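Side-chain contacts in putative NAD(P)H:FMN oxidoreductase (Porphyromonas gingivalis W83, PDB 3GE5), which probably acts as an FMN-dependent oxidoreductase of the nitroreductase family, holding flavin mononucleotide between the subunits of its dimer: residues Glu50-Ala55 / His136-Gly141; Ile62-His67 / Thr124-Thr129; Arg83-Pro88 / Glu155-Pro160. All coordinates share one frame; numbering follows the deposited sequence.

Contact 1 (Glu50-Ala55 / His136-Gly141); sequences EEKLMA and HSLGLG
Lys-52 and Leu-138 lie alongside each other with their side chains running in opposite directions, and together they supply most of the surface buried here. From helix 50-62, Lys-52 stretches out fully beyond CG, so its methylenes travel past the leucine and bring the ammonium group to the backbone behind it. There NZ donates to Leu-138 O at 3.0 Å. It arrives fairly straight onto the carbonyl, with a C=O...N angle of 156° and a tilt of 20° from the carbonyl plane. CE follows the same route, 3.5 Å from Leu-138 O. The ammonium has a second partner in Tyr-173 OH, so two oxygens grip it.

Leu-138 CD1 presses into the turn of helix 50-62, 3.6 Å from Lys-52 O and 3.7 Å from Ala-55 CB, while the more buried Leu-140 adds CD1 at 4.2 Å from Lys-52 CB. A Schellman motif ends helix 120-137 here, with Gly-139, at positive phi, as its C-prime residue between the two leucines; the glycine N bonds back to His-136 O at 3.1 Å. A positive charge beside this carboxyl-terminal helix end is probably favourable electrostatically.

The contact thus joins the first turns of helix 50-62 to the point where helix 120-137 gives way to strand 141-145. Gly-141 already pairs with Gly-172 of strand 163-172, Leu-140 also rests on Val-48, and Phe-195 of the second subunit packs on selenomethionine Met-54, whose side chain leaves helix 50-62 away from this contact.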
loop_
_atom_site.group_PDB
_atom_site.type_symbol
_atom_site.label_atom_id
_atom_site.label_comp_id
_atom_site.label_asym_id
_atom_site.label_seq_id
_atom_site.Cartn_x
_atom_site.Cartn_y
_atom_site.Cartn_z
ATOM N N GLU A 50 4.139 -24.152 -2.697
ATOM C CA GLU A 50 2.727 -23.845 -2.920
ATOM C C GLU A 50 2.099 -23.057 -1.764
ATOM O O GLU A 50 1.346 -22.101 -1.993
ATOM C CB GLU A 50 1.940 -25.145 -3.131
ATOM C CG GLU A 50 0.585 -24.958 -3.771
ATOM C CD GLU A 50 0.700 -24.576 -5.243
ATOM O OE1 GLU A 50 1.827 -24.667 -5.784
ATOM O OE2 GLU A 50 -0.333 -24.197 -5.844
ATOM N N GLU A 51 2.388 -23.497 -0.543
ATOM C CA GLU A 51 1.781 -22.903 0.642
ATOM C C GLU A 51 2.237 -21.461 0.819
ATOM O O GLU A 51 1.475 -20.642 1.354
ATOM C CB GLU A 51 2.099 -23.723 1.899
ATOM C CG GLU A 51 3.600 -24.033 2.122
ATOM C CD GLU A 51 4.117 -25.389 1.488
ATOM O OE1 GLU A 51 3.636 -25.867 0.397
ATOM O OE2 GLU A 51 5.068 -25.950 2.098
ATOM N N LYS A 52 3.459 -21.147 0.380
ATOM C CA LYS A 52 3.956 -19.774 0.473
ATOM C C LYS A 52 3.249 -18.872 -0.573
ATOM O O LYS A 52 2.863 -17.733 -0.266
ATOM C CB LYS A 52 5.496 -19.675 0.299
ATOM C CG LYS A 52 6.303 -20.282 1.461
ATOM C CD LYS A 52 7.800 -20.004 1.397
ATOM C CE LYS A 52 8.485 -20.513 2.669
ATOM N NZ LYS A 52 9.939 -20.190 2.752
ATOM N N LEU A 53 3.103 -19.369 -1.808
ATOM C CA LEU A 53 2.318 -18.649 -2.843
ATOM C C LEU A 53 0.873 -18.394 -2.394
ATOM O O LEU A 53 0.354 -17.274 -2.533
ATOM C CB LEU A 53 2.330 -19.392 -4.192
ATOM C CG LEU A 53 1.632 -18.668 -5.336
ATOM C CD1 LEU A 53 2.148 -17.221 -5.489
ATOM C CD2 LEU A 53 1.753 -19.470 -6.674
HETATM N N MSE A 54 0.242 -19.420 -1.819
HETATM C CA MSE A 54 -1.129 -19.288 -1.324
HETATM C C MSE A 54 -1.235 -18.240 -0.183
HETATM O O MSE A 54 -2.214 -17.510 -0.124
HETATM C CB MSE A 54 -1.733 -20.630 -0.919
HETATM C CG MSE A 54 -1.881 -21.621 -2.067
HETATM SE SE MSE A 54 -2.740 -20.919 -3.678
HETATM C CE MSE A 54 -4.223 -19.979 -2.808
ATOM N N ALA A 55 -0.251 -18.186 0.713
ATOM C CA ALA A 55 -0.190 -17.160 1.770
ATOM C C ALA A 55 -0.066 -15.770 1.215
ATOM O O ALA A 55 -0.683 -14.807 1.747
ATOM C CB ALA A 55 0.968 -17.461 2.782
ATOM N N HIS A 136 7.998 -11.160 1.818
ATOM C CA HIS A 136 9.164 -10.851 2.655
ATOM C C HIS A 136 9.120 -11.668 3.951
ATOM O O HIS A 136 10.140 -12.241 4.384
ATOM C CB HIS A 136 9.201 -9.363 2.948
ATOM C CG HIS A 136 10.347 -8.938 3.801
ATOM N ND1 HIS A 136 11.653 -9.249 3.490
ATOM C CD2 HIS A 136 10.385 -8.252 4.966
ATOM C CE1 HIS A 136 12.449 -8.767 4.429
ATOM N NE2 HIS A 136 11.702 -8.164 5.341
ATOM N N SER A 137 7.942 -11.737 4.575
ATOM C CA SER A 137 7.791 -12.485 5.857
ATOM C C SER A 137 8.067 -13.974 5.719
ATOM O O SER A 137 8.382 -14.650 6.712
ATOM C CB SER A 137 6.363 -12.295 6.439
ATOM O OG SER A 137 5.371 -13.138 5.821
ATOM N N LEU A 138 7.919 -14.487 4.508
ATOM C CA LEU A 138 8.092 -15.895 4.224
ATOM C C LEU A 138 9.484 -16.180 3.619
ATOM O O LEU A 138 9.714 -17.234 3.038
ATOM C CB LEU A 138 6.977 -16.371 3.289
ATOM C CG LEU A 138 5.536 -16.225 3.835
ATOM C CD1 LEU A 138 4.548 -16.578 2.757
ATOM C CD2 LEU A 138 5.308 -17.061 5.112
ATOM N N GLY A 139 10.391 -15.213 3.724
ATOM C CA GLY A 139 11.771 -15.358 3.231
ATOM C C GLY A 139 11.998 -15.347 1.718
ATOM O O GLY A 139 13.027 -15.874 1.224
ATOM N N LEU A 140 11.034 -14.808 0.981
ATOM C CA LEU A 140 11.162 -14.631 -0.447
ATOM C C LEU A 140 11.621 -13.223 -0.770
ATOM O O LEU A 140 11.418 -12.312 0.006
ATOM C CB LEU A 140 9.819 -14.906 -1.141
ATOM C CG LEU A 140 9.326 -16.371 -0.984
ATOM C CD1 LEU A 140 7.806 -16.532 -1.286
ATOM C CD2 LEU A 140 10.179 -17.293 -1.835
ATOM N N GLY A 141 12.184 -13.058 -1.956
ATOM C CA GLY A 141 12.548 -11.744 -2.488
ATOM C C GLY A 141 11.538 -11.340 -3.547
ATOM O O GLY A 141 10.962 -12.191 -4.230
#

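Contact 2 (Ile62-His67 / Thr124-Thr129); sequences IAPSAH and TSIAMT. With FMN (flavin mononucleotide), chain J; SO4 (sulfate ion), chain E.
A chi1 of -57° swings CG1 of Ile-126 opposite its carbonyl carbon and sets CG2 beside that carbon, which lays CG2 against the Pro-64 ring, while chi2 near 169° extends CD1 past Pro-64 O toward the flavin. The isoleucine crosses the proline at about a right angle. CG2 meets the ring at CD (3.8 Å), and both CG2 and CD1 come to 3.6 Å from Pro-64 O. One residue earlier in the loop, Ala-63 points its CB at the helix backbone, 3.8 Å from Ala-127 CA, an approach that the small side chains on both sides permit.

The loop and helix 120-137 thereby form one wall of the FMN pocket typical of nitroreductases. Ile-126 CD1 faces the C8M methyl of the isoalloxazine, although the modelled separation is too short to be reliable. Ala-66 N lies 3.5 Å from FMN C8 and bonds to Asp-123 OD1, which ties the loop to the helix beside the flavin. On the ribityl side, Pro-64 CB approaches FMN O3' at 3.4 Å. Arg-37, Arg-38 and Arg-41 of the second subunit hydrogen-bond the same cofactor.

The side chains that meet across the segments are apolar, and no hydrogen bond joins them. Pro-64 O is buried against methyl groups without a polar partner in the model. Between the two segments the fit therefore rests on shape and apolar cover, suited to the dimethylbenzene end of the flavin.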
loop_
_atom_site.group_PDB
_atom_site.type_symbol
_atom_site.label_atom_id
_atom_site.label_comp_id
_atom_site.label_asym_id
_atom_site.label_seq_id
_atom_site.Cartn_x
_atom_site.Cartn_y
_atom_site.Cartn_z
ATOM N N ILE A 62 -7.064 -10.258 1.837
ATOM C CA ILE A 62 -7.552 -9.679 3.097
ATOM C C ILE A 62 -7.252 -8.175 3.241
ATOM O O ILE A 62 -7.656 -7.532 4.240
ATOM C CB ILE A 62 -7.068 -10.488 4.347
ATOM C CG1 ILE A 62 -5.547 -10.393 4.514
ATOM C CG2 ILE A 62 -7.633 -11.932 4.272
ATOM C CD1 ILE A 62 -5.037 -10.933 5.893
ATOM N N ALA A 63 -6.574 -7.593 2.253
ATOM C CA ALA A 63 -6.230 -6.167 2.317
ATOM C C ALA A 63 -7.532 -5.330 2.402
ATOM O O ALA A 63 -8.543 -5.699 1.819
ATOM C CB ALA A 63 -5.413 -5.744 1.055
ATOM N N PRO A 64 -7.489 -4.181 3.065
ATOM C CA PRO A 64 -8.587 -3.237 2.992
ATOM C C PRO A 64 -8.624 -2.462 1.645
ATOM O O PRO A 64 -7.644 -2.417 0.883
ATOM C CB PRO A 64 -8.280 -2.250 4.144
ATOM C CG PRO A 64 -6.823 -2.264 4.233
ATOM C CD PRO A 64 -6.369 -3.664 3.861
ATOM N N SER A 65 -9.797 -1.897 1.372
ATOM C CA SER A 65 -10.071 -1.121 0.152
ATOM C C SER A 65 -11.214 -0.130 0.449
ATOM O O SER A 65 -12.018 -0.332 1.403
ATOM C CB SER A 65 -10.448 -2.085 -0.979
ATOM O OG SER A 65 -11.584 -2.878 -0.706
ATOM N N ALA A 66 -11.344 0.895 -0.387
ATOM C CA ALA A 66 -12.476 1.813 -0.256
ATOM C C ALA A 66 -13.819 1.070 -0.351
ATOM O O ALA A 66 -14.054 0.291 -1.294
ATOM C CB ALA A 66 -12.395 2.911 -1.316
ATOM N N HIS A 67 -14.647 1.262 0.683
ATOM C CA HIS A 67 -15.959 0.635 0.817
ATOM C C HIS A 67 -15.852 -0.907 0.854
ATOM O O HIS A 67 -16.841 -1.602 0.640
ATOM C CB HIS A 67 -16.923 1.062 -0.282
ATOM C CG HIS A 67 -17.649 2.344 -0.016
ATOM N ND1 HIS A 67 -18.805 2.399 0.718
ATOM C CD2 HIS A 67 -17.375 3.613 -0.387
ATOM C CE1 HIS A 67 -19.223 3.654 0.775
ATOM N NE2 HIS A 67 -18.367 4.414 0.122
ATOM N N THR A 124 -5.522 -1.291 -5.393
ATOM C CA THR A 124 -4.620 -2.342 -5.880
ATOM C C THR A 124 -3.245 -2.253 -5.208
ATOM O O THR A 124 -2.560 -3.272 -5.002
ATOM C CB THR A 124 -4.450 -2.374 -7.450
ATOM O OG1 THR A 124 -3.902 -1.143 -7.920
ATOM C CG2 THR A 124 -5.803 -2.697 -8.163
ATOM N N SER A 125 -2.832 -1.020 -4.934
ATOM C CA SER A 125 -1.562 -0.792 -4.273
ATOM C C SER A 125 -1.543 -1.247 -2.808
ATOM O O SER A 125 -0.493 -1.664 -2.291
ATOM C CB SER A 125 -1.147 0.662 -4.425
ATOM O OG SER A 125 -0.920 0.971 -5.793
ATOM N N ILE A 126 -2.672 -1.186 -2.137
ATOM C CA ILE A 126 -2.738 -1.748 -0.765
ATOM C C ILE A 126 -2.567 -3.276 -0.861
ATOM O O ILE A 126 -1.776 -3.879 -0.105
ATOM C CB ILE A 126 -4.082 -1.383 -0.054
ATOM C CG1 ILE A 126 -4.303 0.150 0.003
ATOM C CG2 ILE A 126 -4.093 -1.939 1.330
ATOM C CD1 ILE A 126 -5.736 0.597 0.453
ATOM N N ALA A 127 -3.289 -3.902 -1.790
ATOM C CA ALA A 127 -3.182 -5.359 -1.953
ATOM C C ALA A 127 -1.714 -5.753 -2.325
ATOM O O ALA A 127 -1.145 -6.711 -1.764
ATOM C CB ALA A 127 -4.147 -5.903 -3.015
HETATM N N MSE A 128 -1.126 -5.009 -3.271
HETATM C CA MSE A 128 0.267 -5.253 -3.679
HETATM C C MSE A 128 1.209 -5.111 -2.464
HETATM O O MSE A 128 2.135 -5.918 -2.290
HETATM C CB MSE A 128 0.690 -4.282 -4.784
HETATM C CG MSE A 128 0.205 -4.704 -6.160
HETATM SE SE MSE A 128 1.318 -6.127 -6.936
HETATM C CE MSE A 128 3.048 -5.217 -6.911
ATOM N N THR A 129 0.987 -4.093 -1.645
ATOM C CA THR A 129 1.847 -3.856 -0.469
ATOM C C THR A 129 1.724 -5.053 0.507
ATOM O O THR A 129 2.717 -5.579 1.004
ATOM C CB THR A 129 1.525 -2.516 0.242
ATOM O OG1 THR A 129 1.729 -1.421 -0.663
ATOM C CG2 THR A 129 2.426 -2.335 1.540
HETATM N N1 FMN J . -13.710 4.435 5.893
HETATM C C2 FMN J . -14.422 5.575 6.168
HETATM O O2 FMN J . -15.218 5.551 7.101
HETATM N N3 FMN J . -14.257 6.736 5.431
HETATM C C4 FMN J . -13.439 6.788 4.303
HETATM O O4 FMN J . -13.326 7.807 3.638
HETATM C C4A FMN J . -12.733 5.619 3.984
HETATM N N5 FMN J . -11.935 5.564 2.867
HETATM C C5A FMN J . -11.182 4.474 2.569
HETATM C C6 FMN J . -10.283 4.535 1.479
HETATM C C7 FMN J . -9.377 3.486 1.271
HETATM C C7M FMN J . -8.435 3.553 0.071
HETATM C C8 FMN J . -9.369 2.410 2.137
HETATM C C8M FMN J . -8.391 1.307 1.980
HETATM C C9 FMN J . -10.242 2.354 3.214
HETATM C C9A FMN J . -11.166 3.414 3.455
HETATM N N10 FMN J . -12.075 3.374 4.520
HETATM C C10 FMN J . -12.859 4.475 4.791
HETATM C "C1'" FMN J . -12.119 2.197 5.469
HETATM C "C2'" FMN J . -12.789 0.977 4.789
HETATM O "O2'" FMN J . -14.217 1.081 4.842
HETATM C "C3'" FMN J . -12.324 -0.342 5.399
HETATM O "O3'" FMN J . -10.900 -0.463 5.290
HETATM C "C4'" FMN J . -13.037 -1.538 4.730
HETATM O "O4'" FMN J . -14.458 -1.517 4.988
HETATM C "C5'" FMN J . -12.411 -2.824 5.248
HETATM O "O5'" FMN J . -12.613 -2.908 6.660
HETATM P P FMN J . -11.441 -3.129 7.697
HETATM O O1P FMN J . -10.898 -4.512 7.445
HETATM O O2P FMN J . -12.006 -2.976 9.090
HETATM O O3P FMN J . -10.412 -2.024 7.514
HETATM S S SO4 E . -21.843 0.056 0.006
HETATM O O1 SO4 E . -20.643 0.647 0.602
HETATM O O2 SO4 E . -21.805 -1.383 0.300
HETATM O O3 SO4 E . -21.790 0.222 -1.405
HETATM O O4 SO4 E . -23.034 0.695 0.578
#

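Contact 3 (Arg83-Pro88 / Glu155-Pro160); sequences RKRLAP and EIFDIP
Arg-85 slants its guanidinium across the rim of the Phe-157 ring, at the place where two short helices of the nitroreductase alpha/beta fold, 80-86 and 150-156, come together near their last turns. Arg-85 was modelled in two conformers; the overlap and the bond described here belong to one of them and are doubtful for the other. The two planes are 38° apart. Phe-157 CE1 sits over one guanidinium face, 3.7 Å above it and offset toward the rim, so this is a slanted overlap and not a parallel stack.

The same group uses its edge for a hydrogen bond: NH2 donates to Ile-156 O at 3.1 Å. The acceptor is nearly in the guanidinium plane, but the donor stands well above the carbonyl plane and the N-H...O angle is only 142°, a bent bond. A bend at chi3 (65°) turns the arginine's end to this position.

Ile-156 runs antiparallel to the arginine chain. Its CG2 lies 3.8 Å from Arg-85 NE and also covers one face of Phe-157 near the rim. Phe-157 also packs on Leu-75 and Val-77 of strand 72-77, and Glu-196 of the second subunit packs on both Arg-85 and Phe-157.

Leu-86 meets the ring at about a right angle, its CD1 4.0 Å from Phe-157 CE2. Closer still is a methyl against the helix backbone: Ile-156 CD1 approaches Arg-85 O at 3.4 Å.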
loop_
_atom_site.group_PDB
_atom_site.type_symbol
_atom_site.label_atom_id
_atom_site.label_comp_id
_atom_site.label_asym_id
_atom_site.label_seq_id
_atom_site.Cartn_x
_atom_site.Cartn_y
_atom_site.Cartn_z
ATOM N N ARG A 83 5.011 -17.426 -18.438
ATOM C CA ARG A 83 6.153 -16.548 -18.137
ATOM C C ARG A 83 6.775 -16.022 -19.440
ATOM O O ARG A 83 7.106 -14.837 -19.575
ATOM C CB ARG A 83 7.220 -17.292 -17.292
ATOM C CG ARG A 83 6.780 -17.732 -15.892
ATOM C CD ARG A 83 7.929 -18.457 -15.126
ATOM N NE ARG A 83 9.001 -17.471 -14.938
ATOM C CZ ARG A 83 10.115 -17.378 -15.668
ATOM N NH1 ARG A 83 10.411 -18.286 -16.591
ATOM N NH2 ARG A 83 10.959 -16.377 -15.464
ATOM N N LYS A 84 6.920 -16.903 -20.414
ATOM C CA LYS A 84 7.449 -16.520 -21.725
ATOM C C LYS A 84 6.524 -15.518 -22.457
ATOM O O LYS A 84 7.005 -14.585 -23.115
ATOM C CB LYS A 84 7.701 -17.757 -22.558
ATOM C CG LYS A 84 8.885 -18.595 -22.021
ATOM N N ARG A 85 5.218 -15.724 -22.345
ATOM C CA ARG A 85 4.246 -14.787 -22.923
ATOM C C ARG A 85 4.350 -13.406 -22.281
ATOM O O ARG A 85 4.265 -12.391 -22.972
ATOM C CB ARG A 85 2.819 -15.319 -22.782
ATOM C CG ARG A 85 2.528 -16.479 -23.697
ATOM C CD ARG A 85 1.342 -17.296 -23.199
ATOM N NE ARG A 85 0.108 -16.519 -23.228
ATOM C CZ ARG A 85 -0.929 -16.711 -22.417
ATOM N NH1 ARG A 85 -0.899 -17.660 -21.486
ATOM N NH2 ARG A 85 -2.007 -15.947 -22.541
ATOM N N LEU A 86 4.575 -13.374 -20.970
ATOM C CA LEU A 86 4.579 -12.106 -20.238
ATOM C C LEU A 86 5.833 -11.285 -20.537
ATOM O O LEU A 86 5.810 -10.037 -20.509
ATOM C CB LEU A 86 4.446 -12.367 -18.741
ATOM C CG LEU A 86 4.500 -11.172 -17.781
ATOM C CD1 LEU A 86 3.371 -10.174 -18.128
ATOM C CD2 LEU A 86 4.456 -11.609 -16.302
ATOM N N ALA A 87 6.943 -11.989 -20.793
ATOM C CA ALA A 87 8.296 -11.385 -20.891
ATOM C C ALA A 87 8.378 -10.152 -21.818
ATOM O O ALA A 87 8.972 -9.167 -21.435
ATOM C CB ALA A 87 9.319 -12.437 -21.344
ATOM N N PRO A 88 7.733 -10.201 -22.991
ATOM C CA PRO A 88 7.772 -9.073 -23.950
ATOM C C PRO A 88 7.139 -7.772 -23.470
ATOM O O PRO A 88 7.302 -6.725 -24.126
ATOM C CB PRO A 88 6.987 -9.616 -25.153
ATOM C CG PRO A 88 7.033 -11.080 -25.022
ATOM C CD PRO A 88 6.998 -11.343 -23.564
ATOM N N GLU A 155 -3.725 -7.369 -23.981
ATOM C CA GLU A 155 -3.908 -8.141 -25.210
ATOM C C GLU A 155 -3.496 -9.616 -25.026
ATOM O O GLU A 155 -4.230 -10.517 -25.415
ATOM C CB GLU A 155 -3.142 -7.457 -26.343
ATOM C CG GLU A 155 -3.261 -8.127 -27.675
ATOM C CD GLU A 155 -4.639 -8.116 -28.291
ATOM O OE1 GLU A 155 -5.442 -7.196 -28.038
ATOM O OE2 GLU A 155 -4.877 -9.037 -29.106
ATOM N N ILE A 156 -2.342 -9.874 -24.404
ATOM C CA ILE A 156 -1.822 -11.237 -24.296
ATOM C C ILE A 156 -2.741 -12.081 -23.413
ATOM O O ILE A 156 -3.028 -13.220 -23.742
ATOM C CB ILE A 156 -0.388 -11.253 -23.686
ATOM C CG1 ILE A 156 0.599 -10.663 -24.669
ATOM C CG2 ILE A 156 0.018 -12.684 -23.278
ATOM C CD1 ILE A 156 1.893 -10.224 -24.044
ATOM N N PHE A 157 -3.206 -11.505 -22.302
ATOM C CA PHE A 157 -3.996 -12.229 -21.323
ATOM C C PHE A 157 -5.503 -11.981 -21.440
ATOM O O PHE A 157 -6.244 -12.335 -20.548
ATOM C CB PHE A 157 -3.447 -11.945 -19.910
ATOM C CG PHE A 157 -2.089 -12.502 -19.698
ATOM C CD1 PHE A 157 -1.917 -13.849 -19.386
ATOM C CD2 PHE A 157 -0.949 -11.718 -19.891
ATOM C CE1 PHE A 157 -0.656 -14.376 -19.220
ATOM C CE2 PHE A 157 0.317 -12.236 -19.735
ATOM C CZ PHE A 157 0.475 -13.580 -19.424
ATOM N N ASP A 158 -5.962 -11.450 -22.571
ATOM C CA ASP A 158 -7.389 -11.267 -22.804
ATOM C C ASP A 158 -8.084 -10.540 -21.634
ATOM O O ASP A 158 -9.178 -10.940 -21.195
ATOM C CB ASP A 158 -8.029 -12.631 -23.060
ATOM C CG ASP A 158 -7.440 -13.328 -24.248
ATOM O OD1 ASP A 158 -7.276 -12.683 -25.299
ATOM O OD2 ASP A 158 -7.112 -14.523 -24.129
ATOM N N ILE A 159 -7.450 -9.480 -21.137
ATOM C CA ILE A 159 -7.981 -8.761 -19.994
ATOM C C ILE A 159 -9.114 -7.828 -20.522
ATOM O O ILE A 159 -8.884 -7.037 -21.430
ATOM C CB ILE A 159 -6.867 -7.952 -19.202
ATOM C CG1 ILE A 159 -5.668 -8.874 -18.843
ATOM C CG2 ILE A 159 -7.483 -7.230 -17.970
ATOM C CD1 ILE A 159 -4.456 -8.229 -18.147
ATOM N N PRO A 160 -10.338 -7.918 -19.939
ATOM C CA PRO A 160 -11.424 -7.024 -20.372
ATOM C C PRO A 160 -11.042 -5.545 -20.275
ATOM O O PRO A 160 -10.263 -5.177 -19.400
ATOM C CB PRO A 160 -12.547 -7.321 -19.365
ATOM C CG PRO A 160 -12.281 -8.670 -18.829
ATOM C CD PRO A 160 -10.767 -8.830 -18.865
#

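Overall arrangement
The three contacts illustrate how an FMN-binding nitroreductase fold is tied together at different depths. Contacts 1 and 2 share helix 120-137: its carboxyl-terminal end meets helix 50-62 in contact 1, and its middle meets the loop following that same helix in contact 2, with centres about 18 Å apart. Contact 3 lies about 24 Å, centre to centre, from each of the others, and its segments alternate with theirs along the chain. Contact 2 alone touches FMN; the side chains of Leu-140 in contact 1 and Leu-86 in contact 3 are about 14 Å and 12 Å from a bound FMN. All three also touch the second subunit.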